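Local coordinates for diacylglycerol lipase (Aspergillus oryzae, PDB 5XK2), which probably hydrolyses the ester bonds of mono- and diacylglycerols as a fungal class 3 lipase of the alpha/beta-hydrolase fold, here caught in a closed conformation, at residues Asn198-Asn204 with Pro223-Ala229; Leu15-Lys19 with Thr234-Val240. All coordinates share one frame; numbering follows the deposited sequence.

Contact 1 of 2, residues Asn198-Asn204 with Pro223-Ala229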
ATOM      1  N   ASN A 198      23.743 -16.371  -3.414  1.00 10.22           N
ATOM      2  CA  ASN A 198      22.682 -15.364  -3.423  1.00  6.84           C
ATOM      3  C   ASN A 198      21.743 -15.536  -4.594  1.00  8.30           C
ATOM      4  O   ASN A 198      22.176 -15.476  -5.751  1.00  9.67           O
ATOM      5  CB  ASN A 198      23.272 -13.965  -3.494  1.00  7.00           C
ATOM      6  CG  ASN A 198      24.203 -13.674  -2.331  1.00  9.96           C
ATOM      7  OD1 ASN A 198      23.818 -13.825  -1.184  1.00  9.94           O
ATOM      8  ND2 ASN A 198      25.433 -13.260  -2.634  1.00  9.97           N
ATOM      9  N   TYR A 199      20.458 -15.728  -4.312  1.00  6.90           N
ATOM     10  CA  TYR A 199      19.473 -15.745  -5.393  1.00  7.96           C
ATOM     11  C   TYR A 199      18.408 -14.696  -5.129  1.00  8.93           C
ATOM     12  O   TYR A 199      17.392 -14.953  -4.456  1.00 10.40           O
ATOM     13  CB  TYR A 199      18.866 -17.152  -5.506  1.00  7.94           C
ATOM     14  CG  TYR A 199      19.958 -18.175  -5.623  1.00 10.59           C
ATOM     15  CD1 TYR A 199      20.605 -18.370  -6.838  1.00 10.53           C
ATOM     16  CD2 TYR A 199      20.378 -18.913  -4.519  1.00 13.39           C
ATOM     17  CE1 TYR A 199      21.669 -19.281  -6.948  1.00 13.61           C
ATOM     18  CE2 TYR A 199      21.434 -19.838  -4.624  1.00 15.02           C
ATOM     19  CZ  TYR A 199      22.067 -20.007  -5.856  1.00 20.96           C
ATOM     20  OH  TYR A 199      23.106 -20.903  -6.009  1.00 21.07           O
ATOM     21  N   ARG A 200      18.591 -13.551  -5.775  1.00  7.89           N
ATOM     22  CA  ARG A 200      17.690 -12.419  -5.631  1.00  7.86           C
ATOM     23  C   ARG A 200      16.878 -12.283  -6.907  1.00  8.81           C
ATOM     24  O   ARG A 200      17.442 -12.258  -8.011  1.00  9.43           O
ATOM     25  CB  ARG A 200      18.463 -11.119  -5.348  1.00  8.70           C
ATOM     26  CG  ARG A 200      17.518  -9.887  -5.278  1.00  8.46           C
ATOM     27  CD  ARG A 200      18.288  -8.603  -4.988  1.00  8.26           C
ATOM     28  NE  ARG A 200      19.192  -8.215  -6.084  1.00  8.67           N
ATOM     29  CZ  ARG A 200      18.820  -7.598  -7.209  1.00  8.89           C
ATOM     30  NH1 ARG A 200      17.537  -7.284  -7.415  1.00  9.25           N
ATOM     31  NH2 ARG A 200      19.744  -7.267  -8.122  1.00  8.74           N
ATOM     32  N   PHE A 201      15.558 -12.209  -6.754  1.00  7.54           N
ATOM     33  CA  PHE A 201      14.649 -12.189  -7.904  1.00  6.64           C
ATOM     34  C   PHE A 201      13.926 -10.881  -8.076  1.00  9.20           C
ATOM     35  O   PHE A 201      13.584 -10.206  -7.111  1.00  9.01           O
ATOM     36  CB  PHE A 201      13.609 -13.309  -7.765  1.00  8.39           C
ATOM     37  CG  PHE A 201      14.225 -14.672  -7.730  1.00  9.81           C
ATOM     38  CD1 PHE A 201      14.690 -15.192  -6.538  1.00  8.39           C
ATOM     39  CD2 PHE A 201      14.355 -15.416  -8.887  1.00  9.58           C
ATOM     40  CE1 PHE A 201      15.272 -16.459  -6.488  1.00 10.03           C
ATOM     41  CE2 PHE A 201      14.948 -16.666  -8.861  1.00 10.47           C
ATOM     42  CZ  PHE A 201      15.412 -17.191  -7.652  1.00  9.51           C
ATOM     43  N   THR A 202      13.670 -10.541  -9.334  1.00  7.46           N
ATOM     44  CA  THR A 202      12.765  -9.455  -9.683  1.00  7.01           C
ATOM     45  C   THR A 202      11.785  -9.952 -10.732  1.00  8.80           C
ATOM     46  O   THR A 202      12.020 -10.970 -11.392  1.00  9.78           O
ATOM     47  CB  THR A 202      13.494  -8.266 -10.282  1.00  8.78           C
ATOM     48  OG1 THR A 202      14.160  -8.715 -11.476  1.00  9.15           O
ATOM     49  CG2 THR A 202      14.526  -7.677  -9.284  1.00  8.42           C
ATOM     50  N   HIS A 203      10.683  -9.238 -10.890  1.00  8.67           N
ATOM     51  CA  HIS A 203       9.673  -9.683 -11.844  1.00  8.48           C
ATOM     52  C   HIS A 203       9.172  -8.511 -12.644  1.00  9.54           C
ATOM     53  O   HIS A 203       8.516  -7.630 -12.084  1.00  8.19           O
ATOM     54  CB  HIS A 203       8.510 -10.353 -11.108  1.00  7.77           C
ATOM     55  CG  HIS A 203       7.430 -10.849 -12.027  1.00  8.81           C
ATOM     56  ND1 HIS A 203       6.091 -10.658 -11.769  1.00 11.53           N
ATOM     57  CD2 HIS A 203       7.499 -11.509 -13.212  1.00 11.58           C
ATOM     58  CE1 HIS A 203       5.373 -11.200 -12.742  1.00 11.52           C
ATOM     59  NE2 HIS A 203       6.199 -11.717 -13.632  1.00 11.95           N
ATOM     60  N   ASN A 204       9.458  -8.518 -13.948  1.00  8.08           N
ATOM     61  CA  ASN A 204       8.999  -7.449 -14.841  1.00  7.67           C
ATOM     62  C   ASN A 204       9.218  -6.074 -14.212  1.00  9.10           C
ATOM     63  O   ASN A 204      10.342  -5.755 -13.795  1.00 10.90           O
ATOM     64  CB  ASN A 204       7.529  -7.682 -15.234  1.00  9.81           C
ATOM     65  CG  ASN A 204       7.383  -8.871 -16.175  1.00 16.43           C
ATOM     66  OD1 ASN A 204       8.280  -9.136 -16.977  1.00 15.40           O
ATOM     67  ND2 ASN A 204       6.260  -9.582 -16.080  1.00 18.19           N
ATOM     68  N   PRO A 223      23.952 -11.496  -8.407  1.00  7.88           N
ATOM     69  CA  PRO A 223      23.221 -11.045  -9.601  1.00  9.63           C
ATOM     70  C   PRO A 223      21.727 -10.874  -9.376  1.00 11.63           C
ATOM     71  O   PRO A 223      21.190 -11.208  -8.322  1.00 13.50           O
ATOM     72  CB  PRO A 223      23.461 -12.187 -10.601  1.00 12.25           C
ATOM     73  CG  PRO A 223      23.534 -13.411  -9.718  1.00  9.70           C
ATOM     74  CD  PRO A 223      24.233 -12.940  -8.449  1.00  9.17           C
ATOM     75  N   GLU A 224      21.062 -10.395 -10.415  1.00  8.43           N
ATOM     76  CA  GLU A 224      19.606 -10.286 -10.451  1.00  8.21           C
ATOM     77  C   GLU A 224      19.060 -11.433 -11.278  1.00  9.67           C
ATOM     78  O   GLU A 224      19.505 -11.636 -12.413  1.00 10.08           O
ATOM     79  CB  GLU A 224      19.190  -8.943 -11.065  1.00  9.93           C
ATOM     80  CG  GLU A 224      17.667  -8.794 -11.341  1.00 11.23           C
ATOM     81  CD  GLU A 224      17.330  -7.491 -12.087  1.00 12.19           C
ATOM     82  OE1 GLU A 224      18.226  -6.647 -12.298  1.00 14.45           O
ATOM     83  OE2 GLU A 224      16.165  -7.312 -12.479  1.00 11.45           O
ATOM     84  N   TYR A 225      18.090 -12.166 -10.736  1.00  8.38           N
ATOM     85  CA  TYR A 225      17.376 -13.152 -11.544  1.00  8.47           C
ATOM     86  C   TYR A 225      16.094 -12.486 -11.951  1.00  7.93           C
ATOM     87  O   TYR A 225      15.140 -12.408 -11.175  1.00  8.90           O
ATOM     88  CB  TYR A 225      17.127 -14.450 -10.739  1.00  9.83           C
ATOM     89  CG  TYR A 225      18.405 -15.221 -10.499  1.00  9.23           C
ATOM     90  CD1 TYR A 225      19.278 -14.872  -9.464  1.00 10.24           C
ATOM     91  CD2 TYR A 225      18.762 -16.268 -11.338  1.00 11.64           C
ATOM     92  CE1 TYR A 225      20.457 -15.561  -9.269  1.00 11.17           C
ATOM     93  CE2 TYR A 225      19.952 -16.956 -11.151  1.00 14.17           C
ATOM     94  CZ  TYR A 225      20.789 -16.596 -10.106  1.00 15.73           C
ATOM     95  OH  TYR A 225      21.989 -17.284  -9.906  1.00 13.78           O
ATOM     96  N   TYR A 226      16.066 -12.042 -13.209  1.00  8.13           N
ATOM     97  CA  TYR A 226      14.996 -11.191 -13.722  1.00  9.39           C
ATOM     98  C   TYR A 226      13.975 -12.060 -14.427  1.00 11.53           C
ATOM     99  O   TYR A 226      14.266 -12.660 -15.468  1.00 10.08           O
ATOM    100  CB  TYR A 226      15.607 -10.156 -14.672  1.00 10.07           C
ATOM    101  CG  TYR A 226      14.662  -9.223 -15.386  1.00  8.37           C
ATOM    102  CD1 TYR A 226      13.612  -8.581 -14.713  1.00  9.09           C
ATOM    103  CD2 TYR A 226      14.862  -8.940 -16.733  1.00 12.49           C
ATOM    104  CE1 TYR A 226      12.778  -7.690 -15.392  1.00 11.43           C
ATOM    105  CE2 TYR A 226      14.049  -8.055 -17.403  1.00 12.71           C
ATOM    106  CZ  TYR A 226      13.011  -7.439 -16.735  1.00 15.30           C
ATOM    107  OH  TYR A 226      12.223  -6.557 -17.447  1.00 15.11           O
ATOM    108  N   ILE A 227      12.787 -12.151 -13.837  1.00  8.54           N
ATOM    109  CA  ILE A 227      11.716 -12.994 -14.365  1.00  8.25           C
ATOM    110  C   ILE A 227      10.832 -12.165 -15.277  1.00 10.02           C
ATOM    111  O   ILE A 227      10.328 -11.125 -14.866  1.00  9.44           O
ATOM    112  CB  ILE A 227      10.833 -13.581 -13.250  1.00  8.10           C
ATOM    113  CG1 ILE A 227      11.671 -14.318 -12.205  1.00  8.71           C
ATOM    114  CG2 ILE A 227       9.739 -14.488 -13.853  1.00 10.58           C
ATOM    115  CD1 ILE A 227      10.900 -14.494 -10.894  1.00 10.70           C
ATOM    116  N   THR A 228      10.716 -12.577 -16.532  1.00  8.48           N
ATOM    117  CA  THR A 228       9.879 -11.860 -17.508  1.00  8.48           C
ATOM    118  C   THR A 228       8.589 -12.588 -17.923  1.00 12.01           C
ATOM    119  O   THR A 228       7.963 -12.223 -18.911  1.00 16.50           O
ATOM    120  CB  THR A 228      10.706 -11.476 -18.746  1.00 13.01           C
ATOM    121  OG1 THR A 228      11.433 -12.613 -19.221  1.00 12.35           O
ATOM    122  CG2 THR A 228      11.674 -10.356 -18.384  1.00 12.02           C
ATOM    123  N   ALA A 229       8.232 -13.663 -17.239  1.00 11.38           N
ATOM    124  CA  ALA A 229       6.957 -14.328 -17.513  1.00 10.34           C
ATOM    125  C   ALA A 229       5.755 -13.457 -17.119  1.00 11.50           C
ATOM    126  O   ALA A 229       5.836 -12.710 -16.147  1.00 13.44           O
ATOM    127  CB  ALA A 229       6.911 -15.650 -16.759  1.00 13.79           C
TER
HETATM  128  O   HOH W   1      21.329 -12.909  -6.288  1.00 13.03           O
HETATM  129  O   HOH W   2      23.707 -16.619  -7.849  1.00 28.20           O
HETATM  130  O   HOH W   3      20.221  -5.671 -10.664  1.00 12.10           O
HETATM  131  O   HOH W   4       5.785 -10.627 -19.113  1.00 22.55           O
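T202 and E224 meet on one face of two parallel strands, 198-203 and 224-227, whose short axes come within 4.6 Å at 28°. T202 holds OG1 between its own backbone N and carbonyl carbon (chi1 60°), which turns the hydroxyl across the extended E224 chain; it donates to OE2 at 2.6 Å, on the anti lone pair of the carboxylate. The same OE2 also accepts from the backbone N of N252, so two donors grip it. R200 bends at chi3 and lays its guanidinium over CA of E224, with NH2 3.4 Å from CB of E224. Its charge does not reach the carboxylate directly: water 3 links NH2 to OE1, while NE bonds to the carbonyl of I221. On the other face, Y199, F201 and Y225 form an aromatic cluster. CD2 of F201 lies 3.5 Å from CB of Y225, and OH of Y225 comes to the rim of the Y199 ring, near its plane. Four backbone bonds join the strands, running from Y225 N to R200 O through to N204 N to I227 O. At the last bridged pair, H203 with I227, the H203 ring sends NE2 in its plane to A229 O (2.7 Å, N-H...O angle 163°); just after it, N204 ND2 adds a weak bond to that oxygen. ND1 of H203 faces S267 O, so two bonds set the ring's rotation, and two carbonyl acceptors would favour a cationic imidazole. The strands are parallel neighbours in the mixed central sheet of the alpha/beta-hydrolase fold, with 240-243 antiparallel beyond.

Contact 2 of 2, residues Leu15-Lys19 with Thr234-Val240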
ATOM      1  N   LEU A  15      15.827 -24.025 -12.091  1.00 13.98           N
ATOM      2  CA  LEU A  15      14.504 -23.410 -12.135  1.00 12.10           C
ATOM      3  C   LEU A  15      13.554 -24.095 -11.165  1.00 13.77           C
ATOM      4  O   LEU A  15      12.777 -23.433 -10.479  1.00 12.21           O
ATOM      5  CB  LEU A  15      13.924 -23.468 -13.561  1.00 13.98           C
ATOM      6  CG  LEU A  15      12.576 -22.789 -13.789  1.00 16.56           C
ATOM      7  CD1 LEU A  15      12.681 -21.312 -13.502  1.00 17.79           C
ATOM      8  CD2 LEU A  15      12.105 -23.022 -15.221  1.00 19.22           C
ATOM      9  N   GLU A  16      13.604 -25.426 -11.112  1.00 12.20           N
ATOM     10  CA  GLU A  16      12.738 -26.155 -10.195  1.00 12.06           C
ATOM     11  C   GLU A  16      13.077 -25.795  -8.747  1.00 11.35           C
ATOM     12  O   GLU A  16      12.178 -25.653  -7.903  1.00 13.38           O
ATOM     13  CB  GLU A  16      12.857 -27.667 -10.417  1.00 16.77           C
ATOM     14  CG  GLU A  16      12.174 -28.124 -11.715  1.00 24.45           C
ATOM     15  CD  GLU A  16      10.648 -28.182 -11.610  1.00 48.14           C
ATOM     16  OE1 GLU A  16       9.996 -27.129 -11.431  1.00 54.40           O
ATOM     17  OE2 GLU A  16      10.092 -29.298 -11.716  1.00 61.77           O
ATOM     18  N   ASP A  17      14.367 -25.642  -8.469  1.00 10.33           N
ATOM     19  CA  ASP A  17      14.816 -25.234  -7.136  1.00 12.15           C
ATOM     20  C   ASP A  17      14.203 -23.877  -6.775  1.00 11.92           C
ATOM     21  O   ASP A  17      13.651 -23.689  -5.682  1.00 10.80           O
ATOM     22  CB  ASP A  17      16.352 -25.166  -7.102  1.00 11.59           C
ATOM     23  CG  ASP A  17      16.909 -24.816  -5.728  1.00 17.06           C
ATOM     24  OD1 ASP A  17      16.941 -25.703  -4.848  1.00 18.27           O
ATOM     25  OD2 ASP A  17      17.335 -23.649  -5.542  1.00 21.62           O
ATOM     26  N   PHE A  18      14.284 -22.942  -7.713  1.00 10.17           N
ATOM     27  CA  PHE A  18      13.768 -21.592  -7.488  1.00  8.55           C
ATOM     28  C   PHE A  18      12.259 -21.599  -7.213  1.00 11.70           C
ATOM     29  O   PHE A  18      11.757 -20.809  -6.406  1.00 13.15           O
ATOM     30  CB  PHE A  18      14.048 -20.700  -8.704  1.00  9.70           C
ATOM     31  CG  PHE A  18      15.498 -20.369  -8.924  1.00 10.62           C
ATOM     32  CD1 PHE A  18      16.459 -20.627  -7.955  1.00 10.45           C
ATOM     33  CD2 PHE A  18      15.897 -19.786 -10.124  1.00 10.57           C
ATOM     34  CE1 PHE A  18      17.792 -20.286  -8.169  1.00 13.25           C
ATOM     35  CE2 PHE A  18      17.222 -19.448 -10.350  1.00 12.45           C
ATOM     36  CZ  PHE A  18      18.174 -19.704  -9.389  1.00 14.35           C
ATOM     37  N   LYS A  19      11.539 -22.473  -7.914  1.00 10.71           N
ATOM     38  CA  LYS A  19      10.093 -22.614  -7.727  1.00  9.67           C
ATOM     39  C   LYS A  19       9.721 -23.262  -6.395  1.00 12.48           C
ATOM     40  O   LYS A  19       8.566 -23.191  -5.959  1.00 13.99           O
ATOM     41  CB  LYS A  19       9.500 -23.429  -8.877  1.00 11.14           C
ATOM     42  CG  LYS A  19       9.476 -22.666 -10.191  1.00 11.37           C
ATOM     43  CD  LYS A  19       9.089 -23.579 -11.354  1.00 14.14           C
ATOM     44  CE  LYS A  19       8.991 -22.775 -12.649  1.00 15.46           C
ATOM     45  NZ  LYS A  19       8.554 -23.651 -13.783  1.00 16.73           N
ATOM     46  N   THR A 234       3.199 -20.363 -15.902  1.00 12.42           N
ATOM     47  CA  THR A 234       4.360 -21.202 -15.617  1.00 14.35           C
ATOM     48  C   THR A 234       5.605 -20.540 -16.188  1.00 11.60           C
ATOM     49  O   THR A 234       5.659 -20.245 -17.371  1.00 14.60           O
ATOM     50  CB  THR A 234       4.191 -22.604 -16.223  1.00 20.84           C
ATOM     51  OG1 THR A 234       3.076 -23.254 -15.597  1.00 20.01           O
ATOM     52  CG2 THR A 234       5.467 -23.446 -16.018  1.00 22.04           C
ATOM     53  N   VAL A 235       6.602 -20.306 -15.338  1.00 11.91           N
ATOM     54  CA  VAL A 235       7.849 -19.679 -15.762  1.00 10.82           C
ATOM     55  C   VAL A 235       8.755 -20.728 -16.387  1.00 10.06           C
ATOM     56  O   VAL A 235       8.938 -21.791 -15.806  1.00 14.42           O
ATOM     57  CB  VAL A 235       8.572 -19.008 -14.551  1.00  9.12           C
ATOM     58  CG1 VAL A 235       9.889 -18.373 -14.975  1.00 10.84           C
ATOM     59  CG2 VAL A 235       7.655 -17.958 -13.893  1.00 13.50           C
ATOM     60  N   THR A 236       9.369 -20.390 -17.516  1.00 10.54           N
ATOM     61  CA  THR A 236      10.307 -21.269 -18.234  1.00 11.12           C
ATOM     62  C   THR A 236      11.718 -20.696 -18.148  1.00 10.31           C
ATOM     63  O   THR A 236      11.898 -19.559 -17.721  1.00 12.59           O
ATOM     64  CB  THR A 236       9.955 -21.406 -19.730  1.00 17.34           C
ATOM     65  OG1 THR A 236      10.314 -20.195 -20.412  1.00 17.66           O
ATOM     66  CG2 THR A 236       8.479 -21.674 -19.906  1.00 19.51           C
ATOM     67  N   ASP A 237      12.730 -21.503 -18.490  1.00 14.01           N
ATOM     68  CA  ASP A 237      14.120 -21.027 -18.431  1.00 14.05           C
ATOM     69  C   ASP A 237      14.346 -19.802 -19.312  1.00 15.40           C
ATOM     70  O   ASP A 237      15.157 -18.926 -18.992  1.00 17.01           O
ATOM     71  CB  ASP A 237      15.083 -22.142 -18.846  1.00 19.20           C
ATOM     72  CG  ASP A 237      15.313 -23.155 -17.740  1.00 36.87           C
ATOM     73  OD1 ASP A 237      15.780 -22.755 -16.648  1.00 33.55           O
ATOM     74  OD2 ASP A 237      15.022 -24.349 -17.961  1.00 44.83           O
ATOM     75  N   ASN A 238      13.604 -19.722 -20.406  1.00 12.11           N
ATOM     76  CA  ASN A 238      13.687 -18.573 -21.307  1.00 13.96           C
ATOM     77  C   ASN A 238      13.138 -17.290 -20.703  1.00 12.77           C
ATOM     78  O   ASN A 238      13.265 -16.216 -21.298  1.00 15.18           O
ATOM     79  CB  ASN A 238      12.913 -18.845 -22.600  1.00 20.38           C
ATOM     80  CG  ASN A 238      13.683 -19.691 -23.566  1.00 28.85           C
ATOM     81  OD1 ASN A 238      14.907 -19.780 -23.495  1.00 27.15           O
ATOM     82  ND2 ASN A 238      12.966 -20.344 -24.471  1.00 30.55           N
ATOM     83  N   GLN A 239      12.438 -17.416 -19.588  1.00  9.71           N
ATOM     84  CA  GLN A 239      11.859 -16.270 -18.902  1.00  9.88           C
ATOM     85  C   GLN A 239      12.605 -15.840 -17.646  1.00 10.61           C
ATOM     86  O   GLN A 239      12.065 -15.079 -16.835  1.00 11.42           O
ATOM     87  CB  GLN A 239      10.394 -16.555 -18.584  1.00  9.60           C
ATOM     88  CG  GLN A 239       9.583 -16.709 -19.871  1.00 10.95           C
ATOM     89  CD  GLN A 239       8.196 -17.281 -19.623  1.00 12.66           C
ATOM     90  OE1 GLN A 239       8.048 -18.266 -18.903  1.00 12.64           O
ATOM     91  NE2 GLN A 239       7.169 -16.655 -20.205  1.00 13.91           N
ATOM     92  N   VAL A 240      13.783 -16.415 -17.414  1.00  9.11           N
ATOM     93  CA  VAL A 240      14.618 -15.956 -16.306  1.00  9.65           C
ATOM     94  C   VAL A 240      15.987 -15.583 -16.861  1.00 10.97           C
ATOM     95  O   VAL A 240      16.657 -16.404 -17.494  1.00 12.57           O
ATOM     96  CB  VAL A 240      14.788 -17.016 -15.207  1.00 11.11           C
ATOM     97  CG1 VAL A 240      15.565 -16.435 -14.002  1.00 12.92           C
ATOM     98  CG2 VAL A 240      13.424 -17.525 -14.727  1.00 11.00           C
TER
HETATM   99  O   HOH W   5      17.081 -24.437 -14.814  1.00 20.26           O
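L15 carries its CG anti to the backbone N (chi1 -176°), which swings the side chain toward 234-240, and K19, one helical turn on, runs fully extended beyond CG with chi2, chi3 and chi4 all close to 180°, long enough for its ammonium to reach V235 O. This is the N-terminal helix 14-27 of the lipase, packed against the loop and short 3-10 turn that lead into 240-243, the edge strand of the central sheet in this alpha/beta-hydrolase fold. The two branches of L15 do different work. CD1 of L15 turns to the valines, 4.0 Å from CG2 of V240 and 4.3 Å from CG1 of V235. CD2 of L15 instead sits on the backbone, 3.4 Å from V235 O and 3.7 Å from D237 N. The side chains of L15, K19 and V235 also touch F272. The turn has its own internal tie: T236 N donates to OE1 of Q239 in the plane of that amide's carbonyl, at 2.9 Å. At the start of the helical segment, water 5 accepts from L15 N and donates to D237 OD1, linking the helix backbone to the D237 carboxylate. V235 O, brushed by the leucine methyl, takes its polar partner from the lysine: K19 NZ donates to it at 2.8 Å, in the carbonyl plane, with a C=O...N angle of 155°.

Overall arrangement
The centres of contacts 1 and 2 lie about 10 Å apart, and in sequence contact 1 is nested within the loop that contact 2 closes. F18, on the helix of contact 2, joins the two: its ring meets F201 and Y225 edge-to-face, with F18 CG 3.4 Å from F201 CZ, and also packs on Y199, so the N-terminal helix covers the aromatic face of contact 1. A second join is along the backbone, where T228 N lies 2.9 Å from Q239 O in a probable hydrogen bond. S153, H268 and D206 probably form the Ser-His-Asp triad, as expected of a lipase; the H203 side chain of contact 1 lies near them without touching.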